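PDB 5T09: type III secretion system effector HopBA1 from Pseudomonas syringae pv. aptata, which acts as a virulence factor recognised by the Arabidopsis resistance protein RBA1, enhancing the RBA1 self-association needed for host cell death. Local coordinates for residues A168-A171 with A172-E176; R222-D225 with A226-H229. One frame throughout, in Å; residues are numbered along the deposited sequence.

Contact 1 (A168-A171 with A172-E176)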
loop_
_atom_site.group_PDB
_atom_site.type_symbol
_atom_site.label_atom_id
_atom_site.label_comp_id
_atom_site.label_asym_id
_atom_site.label_seq_id
_atom_site.Cartn_x
_atom_site.Cartn_y
_atom_site.Cartn_z
ATOM N N ALA A 168 -6.157 -8.795 -10.512
ATOM C CA ALA A 168 -6.231 -7.608 -11.355
ATOM C C ALA A 168 -5.395 -6.469 -10.786
ATOM O O ALA A 168 -4.757 -5.727 -11.539
ATOM C CB ALA A 168 -7.686 -7.170 -11.515
ATOM N N TRP A 169 -5.406 -6.303 -9.463
ATOM C CA TRP A 169 -4.479 -5.376 -8.824
ATOM C C TRP A 169 -3.048 -5.660 -9.257
ATOM O O TRP A 169 -2.279 -4.740 -9.562
ATOM C CB TRP A 169 -4.576 -5.499 -7.307
ATOM C CG TRP A 169 -5.737 -4.816 -6.655
ATOM C CD1 TRP A 169 -6.854 -4.312 -7.253
ATOM C CD2 TRP A 169 -5.877 -4.565 -5.258
ATOM N NE1 TRP A 169 -7.687 -3.759 -6.305
ATOM C CE2 TRP A 169 -7.109 -3.906 -5.071
ATOM C CE3 TRP A 169 -5.083 -4.840 -4.142
ATOM C CZ2 TRP A 169 -7.561 -3.517 -3.814
ATOM C CZ3 TRP A 169 -5.531 -4.459 -2.901
ATOM C CH2 TRP A 169 -6.758 -3.797 -2.743
ATOM N N ASP A 170 -2.673 -6.939 -9.271
ATOM C CA ASP A 170 -1.309 -7.325 -9.618
ATOM C C ASP A 170 -1.008 -7.029 -11.082
ATOM O O ASP A 170 0.080 -6.543 -11.413
ATOM C CB ASP A 170 -1.108 -8.807 -9.300
ATOM C CG ASP A 170 0.273 -9.306 -9.661
ATOM O OD1 ASP A 170 1.229 -9.025 -8.907
ATOM O OD2 ASP A 170 0.401 -9.995 -10.692
ATOM N N ALA A 171 -1.968 -7.292 -11.970
ATOM C CA ALA A 171 -1.751 -7.024 -13.387
ATOM C C ALA A 171 -1.544 -5.536 -13.638
ATOM O O ALA A 171 -0.697 -5.148 -14.452
ATOM C CB ALA A 171 -2.930 -7.549 -14.208
ATOM N N ALA A 172 -2.313 -4.687 -12.949
ATOM C CA ALA A 172 -2.175 -3.245 -13.129
ATOM C C ALA A 172 -0.862 -2.737 -12.545
ATOM O O ALA A 172 -0.208 -1.870 -13.136
ATOM C CB ALA A 172 -3.355 -2.523 -12.484
ATOM N N ALA A 173 -0.470 -3.247 -11.375
ATOM C CA ALA A 173 0.786 -2.818 -10.768
ATOM C C ALA A 173 1.975 -3.254 -11.610
ATOM O O ALA A 173 2.956 -2.514 -11.745
ATOM C CB ALA A 173 0.900 -3.374 -9.350
ATOM N N THR A 174 1.900 -4.456 -12.183
ATOM C CA THR A 174 2.953 -4.933 -13.072
ATOM C C THR A 174 3.054 -4.061 -14.315
ATOM O O THR A 174 4.139 -3.590 -14.674
ATOM C CB THR A 174 2.681 -6.384 -13.470
ATOM O OG1 THR A 174 2.679 -7.211 -12.302
ATOM C CG2 THR A 174 3.735 -6.879 -14.442
ATOM N N ARG A 175 1.926 -3.849 -14.996
ATOM C CA ARG A 175 1.919 -3.066 -16.226
ATOM C C ARG A 175 2.590 -1.712 -16.024
ATOM O O ARG A 175 3.427 -1.292 -16.830
ATOM C CB ARG A 175 0.479 -2.881 -16.709
ATOM C CG ARG A 175 0.348 -2.100 -18.015
ATOM C CD ARG A 175 -1.060 -1.545 -18.181
ATOM N NE ARG A 175 -2.021 -2.573 -18.578
ATOM C CZ ARG A 175 -2.486 -2.744 -19.815
ATOM N NH1 ARG A 175 -2.094 -1.954 -20.807
ATOM N NH2 ARG A 175 -3.356 -3.713 -20.062
ATOM N N GLU A 176 2.224 -1.007 -14.953
ATOM C CA GLU A 176 2.716 0.353 -14.767
ATOM C C GLU A 176 4.161 0.384 -14.289
ATOM O O GLU A 176 4.901 1.310 -14.641
ATOM C CB GLU A 176 1.804 1.105 -13.792
ATOM C CG GLU A 176 0.387 1.316 -14.320
ATOM C CD GLU A 176 0.368 1.795 -15.763
ATOM O OE1 GLU A 176 1.193 2.665 -16.117
ATOM O OE2 GLU A 176 -0.455 1.280 -16.550
#

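Contact 2 (R222-D225 with A226-H229)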
loop_
_atom_site.group_PDB
_atom_site.type_symbol
_atom_site.label_atom_id
_atom_site.label_comp_id
_atom_site.label_asym_id
_atom_site.label_seq_id
_atom_site.Cartn_x
_atom_site.Cartn_y
_atom_site.Cartn_z
ATOM N N ARG A 222 9.087 -5.240 14.212
ATOM C CA ARG A 222 9.556 -6.601 14.427
ATOM C C ARG A 222 9.195 -7.470 13.233
ATOM O O ARG A 222 8.360 -7.108 12.402
ATOM C CB ARG A 222 8.943 -7.186 15.701
ATOM C CG ARG A 222 7.424 -7.278 15.626
ATOM C CD ARG A 222 6.793 -7.465 16.994
ATOM N NE ARG A 222 5.342 -7.613 16.890
ATOM C CZ ARG A 222 4.462 -6.620 17.000
ATOM N NH1 ARG A 222 3.167 -6.876 16.882
ATOM N NH2 ARG A 222 4.865 -5.375 17.226
ATOM N N ILE A 223 9.841 -8.635 13.166
ATOM C CA ILE A 223 9.400 -9.685 12.258
ATOM C C ILE A 223 8.116 -10.295 12.800
ATOM O O ILE A 223 7.953 -10.462 14.015
ATOM C CB ILE A 223 10.506 -10.741 12.090
ATOM C CG1 ILE A 223 11.658 -10.159 11.267
ATOM C CG2 ILE A 223 9.961 -12.010 11.426
ATOM C CD1 ILE A 223 12.919 -10.996 11.271
ATOM N N ASN A 224 7.188 -10.622 11.904
ATOM C CA ASN A 224 5.899 -11.158 12.322
ATOM C C ASN A 224 6.027 -12.651 12.597
ATOM O O ASN A 224 6.407 -13.421 11.707
ATOM C CB ASN A 224 4.832 -10.913 11.258
ATOM C CG ASN A 224 3.491 -11.511 11.641
ATOM O OD1 ASN A 224 3.234 -11.782 12.815
ATOM N ND2 ASN A 224 2.634 -11.729 10.653
ATOM N N ASP A 225 5.706 -13.056 13.825
ATOM C CA ASP A 225 5.668 -14.461 14.197
ATOM C C ASP A 225 4.314 -14.895 14.740
ATOM O O ASP A 225 4.128 -16.088 15.011
ATOM C CB ASP A 225 6.760 -14.765 15.233
ATOM C CG ASP A 225 8.158 -14.662 14.652
ATOM O OD1 ASP A 225 8.336 -15.007 13.464
ATOM O OD2 ASP A 225 9.080 -14.236 15.381
ATOM N N ALA A 226 3.365 -13.971 14.906
ATOM C CA ALA A 226 2.040 -14.352 15.388
ATOM C C ALA A 226 1.257 -15.100 14.317
ATOM O O ALA A 226 0.537 -16.060 14.621
ATOM C CB ALA A 226 1.271 -13.113 15.842
ATOM N N ASP A 227 1.383 -14.680 13.060
ATOM C CA ASP A 227 0.639 -15.281 11.963
ATOM C C ASP A 227 1.448 -15.117 10.682
ATOM O O ASP A 227 2.573 -14.608 10.695
ATOM C CB ASP A 227 -0.751 -14.651 11.848
ATOM C CG ASP A 227 -0.701 -13.137 11.787
ATOM O OD1 ASP A 227 -0.767 -12.494 12.855
ATOM O OD2 ASP A 227 -0.594 -12.587 10.672
ATOM N N GLU A 228 0.867 -15.557 9.565
ATOM C CA GLU A 228 1.520 -15.501 8.262
ATOM C C GLU A 228 0.872 -14.469 7.339
ATOM O O GLU A 228 0.892 -14.623 6.116
ATOM C CB GLU A 228 1.516 -16.880 7.601
ATOM C CG GLU A 228 0.151 -17.551 7.533
ATOM C CD GLU A 228 0.165 -18.813 6.686
ATOM O OE1 GLU A 228 0.979 -18.892 5.740
ATOM O OE2 GLU A 228 -0.636 -19.728 6.969
ATOM N N HIS A 229 0.303 -13.408 7.909
ATOM C CA HIS A 229 -0.352 -12.372 7.120
ATOM C C HIS A 229 0.583 -11.221 6.761
ATOM O O HIS A 229 0.164 -10.293 6.062
ATOM C CB HIS A 229 -1.577 -11.838 7.873
ATOM C CG HIS A 229 -2.597 -12.889 8.188
ATOM N ND1 HIS A 229 -2.405 -14.224 7.902
ATOM C CD2 HIS A 229 -3.820 -12.802 8.764
ATOM C CE1 HIS A 229 -3.463 -14.913 8.288
ATOM N NE2 HIS A 229 -4.336 -14.074 8.815
#

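Contact 1 (A168-A171 with A172-E176)
With chi1 of Thr174 at -61°, OG1 stands beside the residue's own backbone N and anti to its carbonyl carbon, which turns the hydroxyl back along helix 166-179 toward Asp170, one turn earlier. There it donates to the backbone O of Asp170, a common bond of a threonine or serine to the carbonyl four residues before it in an alpha helix. The distance from Thr174 OG1 to Asp170 O is 2.8 Å. Asp170 O also receives the helical bond from Thr174 N at 2.9 Å, and the two donors approach from opposite faces of its plane. The amide is tilted moderately from that plane, whereas the hydroxyl lies well above it, 37° out, and so misses the lone-pair direction. Two bonds from one residue thus grip a single oxygen, and the hydroxyl bond holds chi1 of Thr174 in place.

The carboxylate of Asp170 takes no part in this grip. Its CG is anti to the backbone N (chi1 179°), and Asp170 OD2 stays 3.9 Å from Thr174 OG1, while OD1 forms a salt bridge with Arg206. The side chains of Ala173 and Thr174 also touch Arg206, whose loop therefore lies against this side of the helix.

Trp169 is buried; its NE1 is hydrogen-bonded to Asp141 OD1 and its ring stacks with that of His193. Ala173 packs on Ile140 and Ala81 of neighbouring parallel strands, a helix-on-sheet contact within the alpha/beta fold. Along the backbone, Ala172 N and Ala173 N continue the regular bonding to Ala168 O and Trp169 O. At the exposed edge, Arg175 N donates to Ala171 O at 3.0 Å. Arg175 CB lies 3.4 Å from Ala171 O.

Contact 2 (R222-D225 with A226-H229)
The turn that leaves edge strand 222-223 is organised around the side-chain amide of Asn224, which faces the backbone of Ala226 and Asp227. Asn224 OD1 accepts two weak bonds from successive amides: one from Ala226 N at 3.0 Å, bent to 131° at the hydrogen, and a longer but straighter one from Asp227 N at 3.4 Å. Because CG of Asn224 is anti to the backbone N (chi1 178°), the amide extends into the bend of the chain, and Asn224 CG comes 3.4 Å from Asp227 O. The nitrogen end, Asn224 ND2, makes a weak bond to Asp227 OD2 at 3.3 Å; its stronger partner is Ser230 O, farther along the loop. The two side chains meet at about a right angle, with the amide and carboxylate planes turned 67° apart.

Asp227 then opens an Asx turn, in which Asp227 OD2 accepts from His229 N at 3.0 Å through the anti lone pair. The same oxygen therefore links the amide of Asn224 to the backbone two residues beyond Asp227. Backbone hydrogen bonds pair Arg222 with Val233 and Asn224 with His231, in line with the antiparallel pairing of strands 222-223 and 232-235. Within the Asx turn, the carboxylate carbon of Asp227 lies over one face of the His229 ring, displaced toward its rim, with Asp227 CG 4.1 Å above the ring plane.

Overall arrangement
Contact 1 precedes contact 2 along the chain, and their centres lie 26 Å apart, with about 12 Å between nearest atoms and no touch. Contact 1 sits within helix 166-179, packed against parallel strands 77-82 and 136-141 at one end of the mixed sheet. Contact 2 belongs to the other end, where strand 222-223 runs antiparallel to strand 232-235 and the loop between them turns at the surface. Strands 184-190 and 209-214 come between the two contacts in sequence. Contact 1 lies in a helix packed on the parallel core, while contact 2 shapes a peripheral connection, so the pair spans the breadth of a single alpha/beta fold.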